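Side-chain contact in putative XRE-family transcriptional regulator (Rhodococcus sp., PDB 2OFY), which probably binds DNA through a helix-turn-helix domain of the XRE family and so is likely to regulate transcription: residues L44-E48 with T49-A53. Residues are numbered along the deposited sequence; the frame is centred on the assembly and turned at random.
Sequences LRKIE and TGRIA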
loop_
_atom_site.group_PDB
_atom_site.type_symbol
_atom_site.label_atom_id
_atom_site.label_comp_id
_atom_site.label_asym_id
_atom_site.label_seq_id
_atom_site.Cartn_x
_atom_site.Cartn_y
_atom_site.Cartn_z
ATOM N N LEU A 44 7.608 -3.204 -12.810
ATOM C CA LEU A 44 8.401 -2.119 -12.185
ATOM C C LEU A 44 8.361 -0.891 -13.103
ATOM O O LEU A 44 8.139 0.218 -12.627
ATOM C CB LEU A 44 9.833 -2.578 -11.997
ATOM C CG LEU A 44 10.683 -1.522 -11.285
ATOM C CD1 LEU A 44 10.042 -1.054 -9.987
ATOM C CD2 LEU A 44 12.102 -2.092 -11.100
ATOM N N ARG A 45 8.510 -1.110 -14.410
ATOM C CA ARG A 45 8.421 -0.024 -15.384
ATOM C C ARG A 45 7.099 0.730 -15.277
ATOM O O ARG A 45 7.062 1.951 -15.289
ATOM C CB ARG A 45 8.586 -0.565 -16.814
ATOM C CG ARG A 45 8.613 0.543 -17.868
ATOM C CD ARG A 45 8.734 -0.004 -19.287
ATOM N NE ARG A 45 9.679 -1.116 -19.399
ATOM C CZ ARG A 45 11.005 -1.005 -19.481
ATOM N NH1 ARG A 45 11.602 0.185 -19.463
ATOM N NH2 ARG A 45 11.742 -2.106 -19.594
ATOM N N LYS A 46 6.003 -0.037 -15.269
ATOM C CA LYS A 46 4.700 0.561 -15.175
ATOM C C LYS A 46 4.550 1.267 -13.855
ATOM O O LYS A 46 3.986 2.361 -13.813
ATOM C CB LYS A 46 3.652 -0.535 -15.314
ATOM C CG LYS A 46 3.516 -0.961 -16.791
ATOM C CD LYS A 46 2.501 -2.128 -16.888
ATOM C CE LYS A 46 2.403 -2.561 -18.356
ATOM N NZ LYS A 46 1.748 -3.888 -18.547
ATOM N N ILE A 47 5.049 0.670 -12.768
ATOM C CA ILE A 47 4.948 1.400 -11.457
ATOM C C ILE A 47 5.740 2.731 -11.542
ATOM O O ILE A 47 5.248 3.789 -11.167
ATOM C CB ILE A 47 5.459 0.540 -10.282
ATOM C CG1 ILE A 47 4.427 -0.586 -10.010
ATOM C CG2 ILE A 47 5.687 1.452 -9.042
ATOM C CD1 ILE A 47 5.112 -1.720 -9.216
ATOM N N GLU A 48 6.973 2.671 -12.049
ATOM C CA GLU A 48 7.847 3.836 -12.046
ATOM C C GLU A 48 7.297 4.982 -12.900
ATOM O O GLU A 48 7.610 6.177 -12.671
ATOM C CB GLU A 48 9.238 3.431 -12.553
ATOM C CG GLU A 48 10.022 2.699 -11.517
ATOM C CD GLU A 48 11.484 2.458 -11.932
ATOM O OE1 GLU A 48 11.831 2.657 -13.106
ATOM O OE2 GLU A 48 12.240 2.061 -11.038
ATOM N N THR A 49 6.538 4.608 -13.933
ATOM C CA THR A 49 6.033 5.560 -14.907
ATOM C C THR A 49 4.555 5.873 -14.726
ATOM O O THR A 49 3.949 6.559 -15.591
ATOM C CB THR A 49 6.308 5.087 -16.356
ATOM O OG1 THR A 49 5.634 3.822 -16.547
ATOM C CG2 THR A 49 7.810 4.937 -16.584
ATOM N N GLY A 50 3.972 5.377 -13.645
ATOM C CA GLY A 50 2.578 5.626 -13.232
ATOM C C GLY A 50 1.514 5.005 -14.121
ATOM O O GLY A 50 0.406 5.558 -14.259
ATOM N N ARG A 51 1.847 3.848 -14.700
ATOM C CA ARG A 51 0.975 3.145 -15.641
ATOM C C ARG A 51 0.152 2.040 -14.960
ATOM O O ARG A 51 -0.647 1.342 -15.625
ATOM C CB ARG A 51 1.770 2.574 -16.843
ATOM C CG ARG A 51 2.387 3.622 -17.768
ATOM C CD ARG A 51 3.082 2.995 -18.969
ATOM N NE ARG A 51 4.331 2.248 -18.726
ATOM C CZ ARG A 51 4.662 1.128 -19.391
ATOM N NH1 ARG A 51 3.837 0.608 -20.298
ATOM N NH2 ARG A 51 5.800 0.501 -19.161
ATOM N N ILE A 52 0.330 1.841 -13.649
ATOM C CA ILE A 52 -0.535 0.868 -12.935
ATOM C C ILE A 52 -1.672 1.655 -12.268
ATOM O O ILE A 52 -1.397 2.569 -11.454
ATOM C CB ILE A 52 0.229 0.135 -11.789
ATOM C CG1 ILE A 52 1.482 -0.637 -12.268
ATOM C CG2 ILE A 52 -0.746 -0.766 -10.953
ATOM C CD1 ILE A 52 1.196 -1.858 -13.100
ATOM N N ALA A 53 -2.934 1.292 -12.552
ATOM C CA ALA A 53 -4.096 2.039 -12.058
ATOM C C ALA A 53 -4.149 2.063 -10.524
ATOM O O ALA A 53 -4.254 3.140 -9.913
ATOM C CB ALA A 53 -5.411 1.419 -12.618
#
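A Schellman motif ends helix 41-48, and in it Lys46 O receives Arg51 N at 2.8 Å while Gly50 N bonds to Ile47 O at 3.2 Å. Gly50 is the C-prime residue, with positive phi (69°). Thr49 adds a side-chain bond to the turn. With chi1 at 61°, between the backbone N and the carbonyl carbon, Thr49 OG1 turns back and donates a hydrogen bond to Arg45 O at 2.7 Å. Thr49 N reaches the same oxygen from the opposite face of the carbonyl plane, so two donors grip it. Thr49 OG1 also accepts Arg51 NE at 3.0 Å, within the plane of the guanidinium. In this conformer, one of two modelled for Arg51, that bond would hold the head group in place. Lys46 CG covers one face of this guanidinium, 3.5 Å above its centre, and the two side chains cross at about a right angle. In the conformers described, Arg45 runs alongside Arg51, their guanidinium planes turned 45° apart. Glu42 forms a salt bridge with Arg45 and a long, weak ion pair with Arg51, which would offset the two like charges. Further along the chain, Ile52 CD1 packs on Lys46 CB at 3.6 Å, and Ile52 CG1 meets Ile47 CG1. Ile47 continues inward to Leu21, Thr59 and Ile60. A glycine in place of Lys46 would probably uncover the face of the Arg51 guanidinium and leave Ile52 CD1 without its methylene partner. This is a Schellman C-cap, ending helix 41-48 where the chain enters the loop toward helix 57-66 of the helix-turn-helix domain.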